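Tryptophanyl-tRNA synthetase (Thermus thermophilus, PDB 2EL7) probably catalyses the ATP-dependent attachment of tryptophan to tRNA(Trp), working as a homodimeric class I aminoacyl-tRNA synthetase. Local coordinates at residues F38-Y44 with V79-S85; H45-L51 with W123-Y129; V96-P102 with I161-F165. All blocks are in the same frame, centred on the assembly; numbering follows the deposited sequence.

Contact 1. Residues F38-Y44 with V79-S85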
loop_
_atom_site.group_PDB
_atom_site.type_symbol
_atom_site.label_atom_id
_atom_site.label_comp_id
_atom_site.label_asym_id
_atom_site.label_seq_id
_atom_site.Cartn_x
_atom_site.Cartn_y
_atom_site.Cartn_z
ATOM N N PHE A 38 -0.089 -2.648 22.611
ATOM C CA PHE A 38 0.765 -2.161 21.521
ATOM C C PHE A 38 0.697 -0.660 21.325
ATOM O O PHE A 38 -0.394 -0.070 21.249
ATOM C CB PHE A 38 0.399 -2.817 20.197
ATOM C CG PHE A 38 0.800 -4.263 20.097
ATOM C CD1 PHE A 38 0.966 -4.858 18.852
ATOM C CD2 PHE A 38 1.012 -5.022 21.231
ATOM C CE1 PHE A 38 1.339 -6.172 18.747
ATOM C CE2 PHE A 38 1.386 -6.335 21.130
ATOM C CZ PHE A 38 1.551 -6.914 19.880
ATOM N N PHE A 39 1.863 -0.030 21.230
ATOM C CA PHE A 39 1.908 1.421 21.016
ATOM C C PHE A 39 2.716 1.642 19.774
ATOM O O PHE A 39 3.890 1.288 19.731
ATOM C CB PHE A 39 2.522 2.151 22.220
ATOM C CG PHE A 39 1.676 2.070 23.475
ATOM C CD1 PHE A 39 1.861 1.026 24.396
ATOM C CD2 PHE A 39 0.714 3.046 23.744
ATOM C CE1 PHE A 39 1.110 0.960 25.562
ATOM C CE2 PHE A 39 -0.057 2.997 24.921
ATOM C CZ PHE A 39 0.135 1.959 25.834
ATOM N N CYS A 40 2.068 2.225 18.761
ATOM C CA CYS A 40 2.663 2.445 17.438
ATOM C C CYS A 40 2.885 3.908 17.061
ATOM O O CYS A 40 1.929 4.669 16.948
ATOM C CB CYS A 40 1.759 1.776 16.388
ATOM S SG CYS A 40 2.352 1.670 14.667
ATOM N N ILE A 41 4.151 4.284 16.862
ATOM C CA ILE A 41 4.515 5.634 16.467
ATOM C C ILE A 41 4.248 5.652 14.952
ATOM O O ILE A 41 5.006 5.067 14.171
ATOM C CB ILE A 41 6.017 5.908 16.768
ATOM C CG1 ILE A 41 6.245 5.981 18.284
ATOM C CG2 ILE A 41 6.465 7.213 16.107
ATOM C CD1 ILE A 41 7.710 6.141 18.692
ATOM N N VAL A 42 3.186 6.327 14.530
ATOM C CA VAL A 42 2.831 6.323 13.109
ATOM C C VAL A 42 3.584 7.285 12.183
ATOM O O VAL A 42 2.999 8.215 11.636
ATOM C CB VAL A 42 1.290 6.517 12.920
ATOM C CG1 VAL A 42 0.557 5.314 13.467
ATOM C CG2 VAL A 42 0.814 7.769 13.625
ATOM N N ASP A 43 4.863 6.996 11.954
ATOM C CA ASP A 43 5.701 7.844 11.119
ATOM C C ASP A 43 5.177 7.967 9.682
ATOM O O ASP A 43 5.326 9.017 9.057
ATOM C CB ASP A 43 7.164 7.352 11.157
ATOM C CG ASP A 43 7.327 5.891 10.727
ATOM O OD1 ASP A 43 8.474 5.480 10.485
ATOM O OD2 ASP A 43 6.331 5.150 10.624
ATOM N N TYR A 44 4.546 6.915 9.166
ATOM C CA TYR A 44 3.978 6.958 7.820
ATOM C C TYR A 44 2.893 8.021 7.665
ATOM O O TYR A 44 2.592 8.427 6.549
ATOM C CB TYR A 44 3.407 5.592 7.419
ATOM C CG TYR A 44 4.438 4.684 6.773
ATOM C CD1 TYR A 44 4.330 3.292 6.854
ATOM C CD2 TYR A 44 5.532 5.219 6.097
ATOM C CE1 TYR A 44 5.292 2.457 6.284
ATOM C CE2 TYR A 44 6.501 4.395 5.517
ATOM C CZ TYR A 44 6.377 3.019 5.615
ATOM O OH TYR A 44 7.346 2.210 5.051
ATOM N N VAL A 79 5.232 -2.666 28.294
ATOM C CA VAL A 79 4.470 -2.684 27.048
ATOM C C VAL A 79 5.221 -3.030 25.765
ATOM O O VAL A 79 6.344 -3.559 25.809
ATOM C CB VAL A 79 3.719 -1.346 26.839
ATOM C CG1 VAL A 79 3.038 -0.939 28.143
ATOM C CG2 VAL A 79 4.676 -0.247 26.335
ATOM N N THR A 80 4.578 -2.754 24.625
ATOM C CA THR A 80 5.167 -3.038 23.313
ATOM C C THR A 80 5.096 -1.797 22.467
ATOM O O THR A 80 4.059 -1.475 21.926
ATOM C CB THR A 80 4.439 -4.216 22.630
ATOM O OG1 THR A 80 4.712 -5.401 23.380
ATOM C CG2 THR A 80 4.912 -4.443 21.188
ATOM N N LEU A 81 6.225 -1.103 22.373
ATOM C CA LEU A 81 6.357 0.147 21.630
ATOM C C LEU A 81 7.208 -0.052 20.412
ATOM O O LEU A 81 8.307 -0.578 20.509
ATOM C CB LEU A 81 7.009 1.195 22.516
ATOM C CG LEU A 81 7.242 2.613 21.982
ATOM C CD1 LEU A 81 5.912 3.273 21.641
ATOM C CD2 LEU A 81 7.965 3.426 23.072
ATOM N N PHE A 82 6.704 0.390 19.267
ATOM C CA PHE A 82 7.412 0.244 18.006
ATOM C C PHE A 82 7.040 1.336 17.002
ATOM O O PHE A 82 6.068 2.080 17.200
ATOM C CB PHE A 82 7.115 -1.134 17.427
ATOM C CG PHE A 82 5.668 -1.363 17.108
ATOM C CD1 PHE A 82 5.182 -1.109 15.840
ATOM C CD2 PHE A 82 4.799 -1.870 18.072
ATOM C CE1 PHE A 82 3.833 -1.364 15.519
ATOM C CE2 PHE A 82 3.465 -2.124 17.775
ATOM C CZ PHE A 82 2.975 -1.868 16.484
ATOM N N VAL A 83 7.831 1.436 15.936
ATOM C CA VAL A 83 7.614 2.427 14.886
ATOM C C VAL A 83 6.889 1.767 13.718
ATOM O O VAL A 83 7.325 0.728 13.224
ATOM C CB VAL A 83 8.951 2.995 14.360
ATOM C CG1 VAL A 83 8.687 3.921 13.164
ATOM C CG2 VAL A 83 9.671 3.734 15.468
ATOM N N GLN A 84 5.801 2.382 13.266
ATOM C CA GLN A 84 5.004 1.832 12.172
ATOM C C GLN A 84 5.841 1.266 11.012
ATOM O O GLN A 84 5.733 0.075 10.714
ATOM C CB GLN A 84 4.008 2.892 11.697
ATOM C CG GLN A 84 3.123 2.495 10.538
ATOM C CD GLN A 84 2.035 3.545 10.247
ATOM O OE1 GLN A 84 2.124 4.710 10.662
ATOM N NE2 GLN A 84 1.009 3.125 9.531
ATOM N N SER A 85 6.689 2.089 10.383
ATOM C CA SER A 85 7.532 1.618 9.270
ATOM C C SER A 85 8.472 0.442 9.573
ATOM O O SER A 85 9.015 -0.162 8.650
ATOM C CB SER A 85 8.360 2.779 8.662
ATOM O OG SER A 85 9.386 3.263 9.515
#
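Q84 and D43 meet just past two parallel strands, 37-41 and 80-83, whose backbones bond in alternation: F39 N to T80 O, F82 N to F39 O, I41 N to F82 O, and Q84 N to I41 O. The last carbonyl also takes D43 N, from the opposite face of its plane. Helix 55-72 links the strands, giving the beta-alpha-beta crossover expected of a class I Rossmann-type catalytic domain. Q84 runs out extended, with CG anti to the backbone N (chi1 179°). Its CB lies 3.6 Å from C40 SG and touches D43 OD2; CG comes within 4.0 Å of Y44 CD1; CD and NE2 sit 3.8 and 4.0 Å from Y44 CB, NE2 also near H90; OE1 lies against V42 CB. The amide plane is turned 62° from the Y44 ring, and the side chain touches D136, a predicted tryptophan-binding residue. The D43 carboxylate is gripped through both syn lone pairs, OD1 taking S85 OG at 2.6 Å and OD2 taking S85 N at 3.1 Å, which fixes its rotation. S85 CB sits over one face of the Y44 ring, toward its rim, a CH-pi contact 4.0 Å from the centroid; W95 of the second subunit meets that ring edge-to-face.

Contact 2. Residues H45-L51 with W123-Y129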
loop_
_atom_site.group_PDB
_atom_site.type_symbol
_atom_site.label_atom_id
_atom_site.label_comp_id
_atom_site.label_asym_id
_atom_site.label_seq_id
_atom_site.Cartn_x
_atom_site.Cartn_y
_atom_site.Cartn_z
ATOM N N HIS A 45 2.318 8.475 8.780
ATOM C CA HIS A 45 1.270 9.502 8.756
ATOM C C HIS A 45 1.865 10.864 8.372
ATOM O O HIS A 45 1.161 11.725 7.827
ATOM C CB HIS A 45 0.587 9.567 10.130
ATOM C CG HIS A 45 -0.508 10.585 10.244
ATOM N ND1 HIS A 45 -1.414 10.836 9.233
ATOM C CD2 HIS A 45 -0.875 11.380 11.280
ATOM C CE1 HIS A 45 -2.288 11.740 9.639
ATOM N NE2 HIS A 45 -1.983 12.085 10.879
ATOM N N ALA A 46 3.158 11.049 8.643
ATOM C CA ALA A 46 3.815 12.307 8.310
ATOM C C ALA A 46 3.886 12.498 6.794
ATOM O O ALA A 46 3.798 13.623 6.326
ATOM C CB ALA A 46 5.234 12.355 8.907
ATOM N N LEU A 47 4.052 11.414 6.029
ATOM C CA LEU A 47 4.134 11.523 4.560
ATOM C C LEU A 47 2.863 12.010 3.839
ATOM O O LEU A 47 2.931 12.353 2.659
ATOM C CB LEU A 47 4.548 10.195 3.920
ATOM C CG LEU A 47 5.754 9.375 4.396
ATOM C CD1 LEU A 47 6.121 8.375 3.322
ATOM C CD2 LEU A 47 6.921 10.245 4.688
ATOM N N THR A 48 1.718 12.044 4.526
ATOM C CA THR A 48 0.458 12.491 3.910
ATOM C C THR A 48 0.439 13.978 3.522
ATOM O O THR A 48 -0.478 14.439 2.841
ATOM C CB THR A 48 -0.751 12.185 4.814
ATOM O OG1 THR A 48 -0.377 12.346 6.180
ATOM C CG2 THR A 48 -1.205 10.787 4.618
ATOM N N ASN A 49 1.446 14.726 3.960
ATOM C CA ASN A 49 1.568 16.132 3.574
ATOM C C ASN A 49 3.006 16.263 3.032
ATOM O O ASN A 49 3.890 16.871 3.656
ATOM C CB ASN A 49 1.292 17.027 4.780
ATOM C CG ASN A 49 -0.157 16.881 5.284
ATOM O OD1 ASN A 49 -1.116 17.248 4.586
ATOM N ND2 ASN A 49 -0.318 16.325 6.488
ATOM N N PRO A 50 3.234 15.684 1.833
ATOM C CA PRO A 50 4.512 15.648 1.123
ATOM C C PRO A 50 5.330 16.910 0.944
ATOM O O PRO A 50 6.544 16.852 1.071
ATOM C CB PRO A 50 4.157 14.953 -0.201
ATOM C CG PRO A 50 2.764 15.317 -0.418
ATOM C CD PRO A 50 2.153 15.187 0.958
ATOM N N LEU A 51 4.700 18.048 0.672
ATOM C CA LEU A 51 5.480 19.271 0.480
ATOM C C LEU A 51 5.752 20.017 1.758
ATOM O O LEU A 51 6.642 20.880 1.789
ATOM C CB LEU A 51 4.785 20.228 -0.484
ATOM C CG LEU A 51 4.297 19.720 -1.842
ATOM C CD1 LEU A 51 4.231 20.879 -2.799
ATOM C CD2 LEU A 51 5.227 18.666 -2.384
ATOM N N TRP A 123 -4.177 14.938 -2.043
ATOM C CA TRP A 123 -3.338 13.768 -2.256
ATOM C C TRP A 123 -4.097 12.451 -1.994
ATOM O O TRP A 123 -4.983 12.375 -1.122
ATOM C CB TRP A 123 -2.103 13.822 -1.347
ATOM C CG TRP A 123 -1.233 15.045 -1.539
ATOM C CD1 TRP A 123 -1.127 16.127 -0.690
ATOM C CD2 TRP A 123 -0.362 15.322 -2.644
ATOM N NE1 TRP A 123 -0.252 17.044 -1.205
ATOM C CE2 TRP A 123 0.234 16.578 -2.402
ATOM C CE3 TRP A 123 -0.031 14.633 -3.809
ATOM C CZ2 TRP A 123 1.144 17.160 -3.290
ATOM C CZ3 TRP A 123 0.872 15.206 -4.689
ATOM C CH2 TRP A 123 1.450 16.461 -4.426
ATOM N N SER A 124 -3.753 11.413 -2.748
ATOM C CA SER A 124 -4.402 10.114 -2.574
ATOM C C SER A 124 -4.064 9.616 -1.168
ATOM O O SER A 124 -4.791 8.820 -0.589
ATOM C CB SER A 124 -3.913 9.118 -3.639
ATOM O OG SER A 124 -4.148 9.632 -4.930
ATOM N N GLY A 125 -2.950 10.108 -0.637
ATOM C CA GLY A 125 -2.548 9.762 0.712
ATOM C C GLY A 125 -3.617 10.173 1.708
ATOM O O GLY A 125 -3.934 9.402 2.613
ATOM N N LEU A 126 -4.171 11.376 1.565
ATOM C CA LEU A 126 -5.243 11.821 2.460
ATOM C C LEU A 126 -6.436 10.855 2.325
ATOM O O LEU A 126 -6.981 10.381 3.335
ATOM C CB LEU A 126 -5.741 13.247 2.110
ATOM C CG LEU A 126 -4.933 14.539 2.344
ATOM C CD1 LEU A 126 -3.786 14.277 3.344
ATOM C CD2 LEU A 126 -4.398 15.083 0.990
ATOM N N LEU A 127 -6.839 10.565 1.082
ATOM C CA LEU A 127 -7.978 9.677 0.867
ATOM C C LEU A 127 -7.770 8.253 1.397
ATOM O O LEU A 127 -8.639 7.713 2.082
ATOM C CB LEU A 127 -8.344 9.593 -0.625
ATOM C CG LEU A 127 -9.506 8.626 -0.947
ATOM C CD1 LEU A 127 -10.817 9.264 -0.517
ATOM C CD2 LEU A 127 -9.560 8.311 -2.438
ATOM N N MET A 128 -6.617 7.665 1.082
ATOM C CA MET A 128 -6.293 6.290 1.468
ATOM C C MET A 128 -5.757 6.066 2.904
ATOM O O MET A 128 -5.643 4.919 3.347
ATOM C CB MET A 128 -5.288 5.696 0.461
ATOM C CG MET A 128 -5.712 5.788 -0.992
ATOM S SD MET A 128 -7.379 5.106 -1.215
ATOM C CE MET A 128 -7.212 3.537 -0.448
ATOM N N TYR A 129 -5.448 7.128 3.641
ATOM C CA TYR A 129 -4.905 6.919 4.987
ATOM C C TYR A 129 -5.752 6.047 5.904
ATOM O O TYR A 129 -5.224 5.201 6.631
ATOM C CB TYR A 129 -4.637 8.252 5.678
ATOM C CG TYR A 129 -3.875 8.113 6.978
ATOM C CD1 TYR A 129 -2.603 7.555 7.005
ATOM C CD2 TYR A 129 -4.445 8.527 8.200
ATOM C CE1 TYR A 129 -1.911 7.407 8.219
ATOM C CE2 TYR A 129 -3.765 8.387 9.402
ATOM C CZ TYR A 129 -2.501 7.827 9.408
ATOM O OH TYR A 129 -1.830 7.680 10.609
#
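P50 reaches W123 over one face of the indole: CG sits above the five-membered ring, 3.6 Å from its centroid and 19° off the normal, a CH-pi contact. The proline CD lies near W123 NE1. Farther along the indole, L51 CG approaches W123 CZ2 more loosely. At the other end of the contact the rings of H45 and Y129 form an offset stack, centroids 4.3 Å apart and planes inclined by 20°, with the imidazole over the hydroxyl-bearing part of the phenol. Between these two ring contacts lies T48, whose CG2 rests 3.7 Å from G125 O, while its carbonyl O faces L126 CD1. Because G125 carries no side chain, the T48 methyl can settle against the helix backbone itself. The pairing is that of a loop against a helix start: 45-51 leads from strand 37-41 towards helix 55-72 of the Rossmann-type domain, and W123 occupies the N-cap position of helix 124-139. The first turns of that helix, with M128 N bonded to S124 O at 2.7 Å, set the spacing between W123 and Y129. Y129 has CG anti to its own N (chi1 -171°), which carries its ring across to H45, and V42 packs beside it. H45 itself touches Q9, a predicted ATP-binding residue. Farther out, T99 of the second subunit packs on both P50 and W123, and T101 O of that subunit is hydrogen-bonded to S124 OG.

Contact 3. Residues V96-P102 with I161-F165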
loop_
_atom_site.group_PDB
_atom_site.type_symbol
_atom_site.label_atom_id
_atom_site.label_comp_id
_atom_site.label_asym_id
_atom_site.label_seq_id
_atom_site.Cartn_x
_atom_site.Cartn_y
_atom_site.Cartn_z
ATOM N N VAL A 96 -4.637 -5.315 0.177
ATOM C CA VAL A 96 -5.791 -6.220 0.226
ATOM C C VAL A 96 -7.015 -5.438 0.642
ATOM O O VAL A 96 -8.026 -5.464 -0.038
ATOM C CB VAL A 96 -5.570 -7.412 1.209
ATOM C CG1 VAL A 96 -6.809 -8.318 1.220
ATOM C CG2 VAL A 96 -4.346 -8.230 0.770
ATOM N N PHE A 97 -6.897 -4.721 1.751
ATOM C CA PHE A 97 -7.986 -3.909 2.271
ATOM C C PHE A 97 -8.467 -2.883 1.244
ATOM O O PHE A 97 -9.667 -2.728 1.036
ATOM C CB PHE A 97 -7.541 -3.222 3.569
ATOM C CG PHE A 97 -7.560 -4.129 4.781
ATOM C CD1 PHE A 97 -7.793 -5.498 4.652
ATOM C CD2 PHE A 97 -7.317 -3.614 6.051
ATOM C CE1 PHE A 97 -7.783 -6.340 5.767
ATOM C CE2 PHE A 97 -7.300 -4.445 7.175
ATOM C CZ PHE A 97 -7.536 -5.821 7.031
ATOM N N THR A 98 -7.532 -2.182 0.612
ATOM C CA THR A 98 -7.868 -1.204 -0.414
ATOM C C THR A 98 -8.842 -1.842 -1.422
ATOM O O THR A 98 -9.862 -1.233 -1.768
ATOM C CB THR A 98 -6.566 -0.704 -1.159
ATOM O OG1 THR A 98 -5.848 0.204 -0.314
ATOM C CG2 THR A 98 -6.886 0.002 -2.459
ATOM N N THR A 99 -8.560 -3.066 -1.870
ATOM C CA THR A 99 -9.440 -3.714 -2.858
ATOM C C THR A 99 -10.820 -4.044 -2.290
ATOM O O THR A 99 -11.778 -4.247 -3.046
ATOM C CB THR A 99 -8.845 -5.055 -3.451
ATOM O OG1 THR A 99 -8.744 -6.051 -2.418
ATOM C CG2 THR A 99 -7.447 -4.831 -4.072
ATOM N N LEU A 100 -10.928 -4.095 -0.965
ATOM C CA LEU A 100 -12.204 -4.430 -0.343
ATOM C C LEU A 100 -12.912 -3.215 0.243
ATOM O O LEU A 100 -13.770 -3.385 1.104
ATOM C CB LEU A 100 -11.999 -5.441 0.783
ATOM C CG LEU A 100 -11.261 -6.748 0.501
ATOM C CD1 LEU A 100 -10.978 -7.439 1.831
ATOM C CD2 LEU A 100 -12.091 -7.628 -0.411
ATOM N N THR A 101 -12.551 -2.011 -0.211
ATOM C CA THR A 101 -13.150 -0.776 0.294
ATOM C C THR A 101 -13.836 0.068 -0.781
ATOM O O THR A 101 -13.211 0.505 -1.747
ATOM C CB THR A 101 -12.090 0.107 1.009
ATOM O OG1 THR A 101 -11.436 -0.668 2.021
ATOM C CG2 THR A 101 -12.743 1.331 1.691
ATOM N N PRO A 102 -15.148 0.302 -0.631
ATOM C CA PRO A 102 -15.895 1.113 -1.609
ATOM C C PRO A 102 -15.323 2.538 -1.605
ATOM O O PRO A 102 -15.143 3.133 -0.539
ATOM C CB PRO A 102 -17.328 1.093 -1.066
ATOM C CG PRO A 102 -17.394 -0.180 -0.266
ATOM C CD PRO A 102 -16.040 -0.228 0.421
ATOM N N ILE A 161 -14.530 -3.302 7.227
ATOM C CA ILE A 161 -13.549 -4.050 6.454
ATOM C C ILE A 161 -13.331 -5.437 7.047
ATOM O O ILE A 161 -13.158 -6.409 6.322
ATOM C CB ILE A 161 -12.174 -3.272 6.382
ATOM C CG1 ILE A 161 -12.331 -2.022 5.503
ATOM C CG2 ILE A 161 -11.074 -4.158 5.808
ATOM C CD1 ILE A 161 -11.123 -1.165 5.461
ATOM N N ALA A 162 -13.358 -5.537 8.368
ATOM C CA ALA A 162 -13.165 -6.821 9.001
ATOM C C ALA A 162 -14.328 -7.734 8.652
ATOM O O ALA A 162 -14.133 -8.902 8.286
ATOM C CB ALA A 162 -13.059 -6.651 10.495
ATOM N N ARG A 163 -15.542 -7.206 8.764
ATOM C CA ARG A 163 -16.720 -7.993 8.446
ATOM C C ARG A 163 -16.680 -8.440 6.999
ATOM O O ARG A 163 -16.931 -9.613 6.707
ATOM C CB ARG A 163 -18.006 -7.204 8.709
ATOM C CG ARG A 163 -18.276 -6.954 10.194
ATOM C CD ARG A 163 -19.742 -6.634 10.447
ATOM N NE ARG A 163 -20.124 -5.365 9.869
ATOM C CZ ARG A 163 -19.929 -4.198 10.468
ATOM N NH1 ARG A 163 -19.363 -4.168 11.667
ATOM N NH2 ARG A 163 -20.284 -3.065 9.864
ATOM N N ARG A 164 -16.340 -7.524 6.096
ATOM C CA ARG A 164 -16.288 -7.866 4.680
ATOM C C ARG A 164 -15.268 -8.961 4.436
ATOM O O ARG A 164 -15.541 -9.899 3.683
ATOM C CB ARG A 164 -15.954 -6.631 3.844
ATOM C CG ARG A 164 -16.179 -6.826 2.369
ATOM C CD ARG A 164 -16.145 -5.475 1.625
ATOM N NE ARG A 164 -17.213 -4.535 2.005
ATOM C CZ ARG A 164 -17.022 -3.387 2.649
ATOM N NH1 ARG A 164 -18.065 -2.609 2.940
ATOM N NH2 ARG A 164 -15.796 -3.013 3.010
ATOM N N PHE A 165 -14.106 -8.854 5.092
ATOM C CA PHE A 165 -13.060 -9.844 4.946
ATOM C C PHE A 165 -13.501 -11.173 5.545
ATOM O O PHE A 165 -13.390 -12.219 4.893
ATOM C CB PHE A 165 -11.755 -9.390 5.627
ATOM C CG PHE A 165 -10.567 -10.291 5.341
ATOM C CD1 PHE A 165 -9.626 -9.948 4.360
ATOM C CD2 PHE A 165 -10.405 -11.502 6.027
ATOM C CE1 PHE A 165 -8.541 -10.798 4.062
ATOM C CE2 PHE A 165 -9.329 -12.360 5.739
ATOM C CZ PHE A 165 -8.396 -12.005 4.753
#
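V96 opens the contact by placing CG1 at the edge of the F165 ring, near its plane. One residue on, F97 turns a ring face to I161: the CG2 methyl stands over the middle of the ring, 3.6 Å from the centroid and 10° off the normal, a nearly ideal CH-pi contact, while F165 CD1 comes in at the ring edge. L100 follows: L100 CD1 lies 3.8 Å from F165 CD1, at the edge of that ring. The F97 carbonyl O is used twice, by L100 N at 2.7 Å and by T101 OG1 at 2.9 Å, from opposite faces of its plane. The same hydroxyl oxygen lies against I161 CD1. P102 finally lays its CD over a face of the R164 guanidinium. R164 arrives there by leaving its helix with chi1 near -167° and bending at chi3, which brings NH2 to L100 O at 2.8 Å; the N-H...O angle is only 125°, so the bond is weak. A leucine in its place would probably leave L100 O without this donor and P102 without its flat partner. R164 and P102 also pack on W123 of the second subunit. Helices 89-99 and 153-169 are thus probably held together here by the fit of methyls against ring faces and edges rather than by directional bonds, R164 contributing one weak bond on the side facing the dimer partner.

Overall arrangement
The three contacts illustrate how a Rossmann-type catalytic domain can pass from sheet core to dimer interface. The centre of contact 1, which joins neighbouring strands of the parallel sheet, lies about 10 Å from the centre of the chain; those of contacts 2 and 3 lie about 18 and 25 Å from it. The centres of the three contacts lie 18 to 23 Å from one another. Segment 45-51 directly continues 38-44, and the segments of contact 2 alternate along the chain with those of both other contacts, whereas contact 3 opens after contact 1 has closed. Helix 124-139 supplies a segment of contact 2, packs on contact 1, and meets contact 3 where M128 touches T98. Each contact also reaches the second subunit, which is consistent with the predicted substrate site and the dimer interface lying close together in this fold.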